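Local coordinates for packaging protein UL32 (Human herpesvirus 8 type M, PDB 6XF9) that assembles into a zinc-binding pentameric ring required for herpesviral genome packaging and probably helps direct newly made capsids to nuclear replication compartments, at residues Ala304-Pro309 and Val384-Pro389; Arg398-Ala401 and Gln405-Asp408. All coordinates share one frame; numbering follows the deposited sequence.

Interaction 1: residues Ala304-Pro309 and Val384-Pro389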
loop_
_atom_site.group_PDB
_atom_site.type_symbol
_atom_site.label_atom_id
_atom_site.label_comp_id
_atom_site.label_asym_id
_atom_site.label_seq_id
_atom_site.Cartn_x
_atom_site.Cartn_y
_atom_site.Cartn_z
ATOM N N ALA D 304 13.294 -39.011 26.181
ATOM C CA ALA D 304 14.334 -39.934 26.587
ATOM C C ALA D 304 14.209 -40.388 28.034
ATOM O O ALA D 304 14.885 -41.349 28.420
ATOM C CB ALA D 304 15.705 -39.277 26.393
ATOM N N HIS D 305 13.339 -39.765 28.828
ATOM C CA HIS D 305 13.331 -40.036 30.242
ATOM C C HIS D 305 11.928 -39.989 30.823
ATOM O O HIS D 305 11.163 -39.056 30.527
ATOM C CB HIS D 305 14.211 -39.038 30.982
ATOM C CG HIS D 305 14.539 -39.451 32.381
ATOM N ND1 HIS D 305 13.593 -39.514 33.383
ATOM C CD2 HIS D 305 15.714 -39.809 32.948
ATOM C CE1 HIS D 305 14.173 -39.896 34.506
ATOM N NE2 HIS D 305 15.460 -40.074 34.271
ATOM N N PRO D 306 11.599 -40.933 31.715
ATOM C CA PRO D 306 10.188 -41.126 32.097
ATOM C C PRO D 306 9.594 -40.015 32.930
ATOM O O PRO D 306 8.367 -39.901 32.966
ATOM C CB PRO D 306 10.214 -42.443 32.889
ATOM C CG PRO D 306 11.445 -43.157 32.397
ATOM C CD PRO D 306 12.445 -42.061 32.152
ATOM N N GLU D 307 10.383 -39.249 33.673
ATOM C CA GLU D 307 9.804 -38.213 34.521
ATOM C C GLU D 307 10.093 -36.796 34.043
ATOM O O GLU D 307 9.776 -35.842 34.760
ATOM C CB GLU D 307 10.243 -38.423 35.969
ATOM C CG GLU D 307 11.633 -38.960 36.066
ATOM C CD GLU D 307 12.015 -39.442 37.461
ATOM O OE1 GLU D 307 11.366 -39.028 38.447
ATOM O OE2 GLU D 307 12.971 -40.254 37.558
ATOM N N ALA D 308 10.639 -36.624 32.827
ATOM C CA ALA D 308 10.885 -35.266 32.339
ATOM C C ALA D 308 9.580 -34.517 32.088
ATOM O O ALA D 308 9.451 -33.376 32.571
ATOM C CB ALA D 308 11.770 -35.302 31.085
ATOM N N PRO D 309 8.572 -35.082 31.395
ATOM C CA PRO D 309 7.324 -34.325 31.185
ATOM C C PRO D 309 6.723 -33.749 32.451
ATOM O O PRO D 309 6.411 -32.549 32.515
ATOM C CB PRO D 309 6.414 -35.368 30.532
ATOM C CG PRO D 309 7.334 -36.188 29.729
ATOM C CD PRO D 309 8.589 -36.308 30.563
ATOM N N VAL D 384 2.642 -43.765 27.813
ATOM C CA VAL D 384 2.781 -44.587 26.610
ATOM C C VAL D 384 4.234 -44.947 26.389
ATOM O O VAL D 384 4.581 -46.100 26.112
ATOM C CB VAL D 384 2.209 -43.866 25.375
ATOM C CG1 VAL D 384 2.486 -44.677 24.145
ATOM C CG2 VAL D 384 0.724 -43.651 25.520
ATOM N N LEU D 385 5.113 -43.962 26.500
ATOM C CA LEU D 385 6.476 -44.182 26.057
ATOM C C LEU D 385 7.232 -45.094 27.009
ATOM O O LEU D 385 8.085 -45.877 26.572
ATOM C CB LEU D 385 7.200 -42.850 25.910
ATOM C CG LEU D 385 6.762 -41.938 24.767
ATOM C CD1 LEU D 385 7.848 -40.868 24.568
ATOM C CD2 LEU D 385 6.476 -42.717 23.470
ATOM N N PHE D 386 6.970 -44.986 28.316
ATOM C CA PHE D 386 7.902 -45.539 29.287
ATOM C C PHE D 386 7.322 -46.507 30.301
ATOM O O PHE D 386 8.104 -47.182 30.972
ATOM C CB PHE D 386 8.639 -44.407 30.027
ATOM C CG PHE D 386 9.821 -43.899 29.256
ATOM C CD1 PHE D 386 10.950 -44.686 29.108
ATOM C CD2 PHE D 386 9.769 -42.687 28.605
ATOM C CE1 PHE D 386 12.024 -44.257 28.361
ATOM C CE2 PHE D 386 10.839 -42.242 27.864
ATOM C CZ PHE D 386 11.968 -43.028 27.743
ATOM N N ARG D 387 6.013 -46.625 30.426
ATOM C CA ARG D 387 5.443 -47.608 31.328
ATOM C C ARG D 387 5.231 -48.941 30.628
ATOM O O ARG D 387 4.820 -48.997 29.459
ATOM C CB ARG D 387 4.140 -47.095 31.921
ATOM C CG ARG D 387 4.424 -45.943 32.838
ATOM C CD ARG D 387 3.418 -45.811 33.927
ATOM N NE ARG D 387 3.884 -44.807 34.875
ATOM C CZ ARG D 387 4.754 -45.061 35.847
ATOM N NH1 ARG D 387 5.244 -46.288 35.982
ATOM N NH2 ARG D 387 5.125 -44.098 36.684
ATOM N N LEU D 388 5.535 -50.016 31.361
ATOM C CA LEU D 388 5.449 -51.356 30.812
ATOM C C LEU D 388 3.984 -51.723 30.618
ATOM O O LEU D 388 3.216 -51.715 31.583
ATOM C CB LEU D 388 6.127 -52.341 31.767
ATOM C CG LEU D 388 6.294 -53.779 31.249
ATOM C CD1 LEU D 388 7.583 -54.384 31.815
ATOM C CD2 LEU D 388 5.031 -54.675 31.492
ATOM N N PRO D 389 3.574 -52.112 29.423
ATOM C CA PRO D 389 2.147 -52.333 29.182
ATOM C C PRO D 389 1.630 -53.587 29.860
ATOM O O PRO D 389 2.332 -54.590 30.009
ATOM C CB PRO D 389 2.066 -52.467 27.661
ATOM C CG PRO D 389 3.403 -52.927 27.247
ATOM C CD PRO D 389 4.387 -52.321 28.220
#

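Interaction 2: residues Arg398-Ala401 and Gln405-Asp408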
loop_
_atom_site.group_PDB
_atom_site.type_symbol
_atom_site.label_atom_id
_atom_site.label_comp_id
_atom_site.label_asym_id
_atom_site.label_seq_id
_atom_site.Cartn_x
_atom_site.Cartn_y
_atom_site.Cartn_z
ATOM N N ARG D 398 -3.199 -53.070 20.444
ATOM C CA ARG D 398 -2.620 -53.421 19.154
ATOM C C ARG D 398 -3.685 -53.739 18.123
ATOM O O ARG D 398 -3.538 -53.396 16.947
ATOM C CB ARG D 398 -1.675 -54.600 19.311
ATOM C CG ARG D 398 -0.561 -54.337 20.282
ATOM C CD ARG D 398 0.290 -55.574 20.505
ATOM N NE ARG D 398 0.432 -56.424 19.317
ATOM C CZ ARG D 398 1.585 -56.961 18.924
ATOM N NH1 ARG D 398 2.709 -56.707 19.592
ATOM N NH2 ARG D 398 1.623 -57.734 17.846
ATOM N N ALA D 399 -4.719 -54.474 18.522
ATOM C CA ALA D 399 -5.808 -54.779 17.602
ATOM C C ALA D 399 -6.469 -53.499 17.118
ATOM O O ALA D 399 -6.777 -53.352 15.931
ATOM C CB ALA D 399 -6.832 -55.672 18.294
ATOM N N SER D 400 -6.675 -52.553 18.031
ATOM C CA SER D 400 -7.320 -51.303 17.662
ATOM C C SER D 400 -6.415 -50.511 16.729
ATOM O O SER D 400 -6.846 -50.057 15.659
ATOM C CB SER D 400 -7.632 -50.513 18.935
ATOM O OG SER D 400 -8.471 -49.401 18.688
ATOM N N ALA D 401 -5.133 -50.396 17.098
ATOM C CA ALA D 401 -4.172 -49.611 16.326
ATOM C C ALA D 401 -3.888 -50.246 14.973
ATOM O O ALA D 401 -3.655 -49.533 13.991
ATOM C CB ALA D 401 -2.870 -49.448 17.103
ATOM N N GLN D 405 -7.888 -47.660 14.411
ATOM C CA GLN D 405 -8.798 -46.818 15.186
ATOM C C GLN D 405 -8.075 -45.806 16.072
ATOM O O GLN D 405 -8.656 -44.756 16.401
ATOM C CB GLN D 405 -9.723 -47.663 16.060
ATOM C CG GLN D 405 -10.681 -48.537 15.307
ATOM C CD GLN D 405 -11.489 -47.760 14.319
ATOM O OE1 GLN D 405 -11.860 -46.609 14.571
ATOM N NE2 GLN D 405 -11.771 -48.375 13.170
ATOM N N LEU D 406 -6.842 -46.092 16.497
ATOM C CA LEU D 406 -6.179 -45.209 17.443
ATOM C C LEU D 406 -5.217 -44.239 16.773
ATOM O O LEU D 406 -4.532 -43.484 17.478
ATOM C CB LEU D 406 -5.407 -46.009 18.496
ATOM C CG LEU D 406 -6.115 -46.639 19.690
ATOM C CD1 LEU D 406 -5.212 -47.730 20.217
ATOM C CD2 LEU D 406 -6.392 -45.649 20.767
ATOM N N LEU D 407 -5.138 -44.241 15.439
ATOM C CA LEU D 407 -4.133 -43.450 14.746
ATOM C C LEU D 407 -4.742 -42.300 13.965
ATOM O O LEU D 407 -4.045 -41.667 13.170
ATOM C CB LEU D 407 -3.304 -44.330 13.813
ATOM C CG LEU D 407 -2.531 -45.430 14.541
ATOM C CD1 LEU D 407 -1.653 -46.219 13.598
ATOM C CD2 LEU D 407 -1.720 -44.867 15.702
ATOM N N ASP D 408 -6.011 -42.019 14.221
ATOM C CA ASP D 408 -6.691 -40.884 13.621
ATOM C C ASP D 408 -6.131 -39.538 14.114
ATOM O O ASP D 408 -6.020 -38.585 13.340
ATOM C CB ASP D 408 -8.195 -40.956 13.894
ATOM C CG ASP D 408 -8.832 -42.208 13.323
ATOM O OD1 ASP D 408 -8.108 -43.017 12.708
ATOM O OD2 ASP D 408 -10.058 -42.381 13.489
#

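Interaction 1: residues Ala304-Pro309 and Val384-Pro389
P306 and F386 form the tight part of this contact, a proline ring set against a phenyl face. CG of P306 lies 4.0 Å from the centroid of the F386 ring and 27° off its normal, a CH-pi contact near the inner end of the ring, where P306 CG is 3.6 Å from F386 CG. A chi1 of -83° swings the phenyl off the helix end toward the turn. Toward its far end the phenyl meets main chain: A304 O comes within 3.4 Å of F386 CZ, and H305 N within 3.6 Å of F386 CE2, both obliquely. Between helices 297-304 and 308-321, the first carrying zinc ligand C299, the chain makes a type I beta turn, H305 to A308. H305 probably steadies the turn: its ND1 accepts a hydrogen bond from E307 N at 3.2 Å, nearly straight and in the ring plane, while NE2 is hydrogen-bonded to D348 OD2, which fixes the imidazole's rotation. P306 is itself partly exposed, and beyond it the contact thins out toward E307 and R387, whose side chains stay clear of the opposite segment. E307 OE2 is hydrogen-bonded to S347 OG and to the main-chain N of D348. W5 meets the F386 ring edge-to-face.

Interaction 2: residues Arg398-Ala401 and Gln405-Asp408
S400 and Q405 supply the one hydrogen bond of this contact, a main-chain link across the end of helix 391-402. Q405 N donates to S400 O at 2.9 Å with an N-H...O angle of 156°, arriving above the carbonyl plane rather than on a lone pair. The S400 side chain adds van der Waals contacts beside this bond. With OG of S400 anti to the backbone N (chi1 -169°), the hydroxyl oxygen sits beside its own carbonyl carbon and faces the returning chain, where it rests 3.4 Å from CB of the solvent-exposed Q405 and 3.8 Å from L406 CG. The main-chain bond runs from residue i to residue i+5, and this 6→1 pattern is consistent with a Schellman-like helix end; here it folds the chain back over the last turn of the helix. The apolar contacts come from the two leucines. L406 extends its CD1 branch along the helix side, 3.9 Å from S400 CB and 4.3 Å from A401 CB, while L407 brings CD1 to 3.9 Å from A401 O. Outside the two segments, L406 also packs on L208 of helix 207-213 and F80 of helix 71-83, and L407 on C79. Helix 71-83 also takes up the charge of R398 through salt bridges to E73 and D74. The side chain of L407 lies about 9 Å from that of the zinc ligand H130.

Read from the N terminus, the chain first passes through 304-309, the turn between helices 297-304 and 308-321. After a largely helical excursion that includes H366 and C373 of a zinc site, it returns at 384-389, where interaction 1 closes a long loop of 74 intervening residues. Helix 391-402 follows, and interaction 2 closes a far smaller loop at its end, with three residues between 398-401 and 405-408. The two contacts are in series, neither nested nor crossed; their centres lie 20 Å apart and they do not touch. Helix 71-83 is common ground: it lies against V384 and L385 of interaction 1 and against interaction 2 as well.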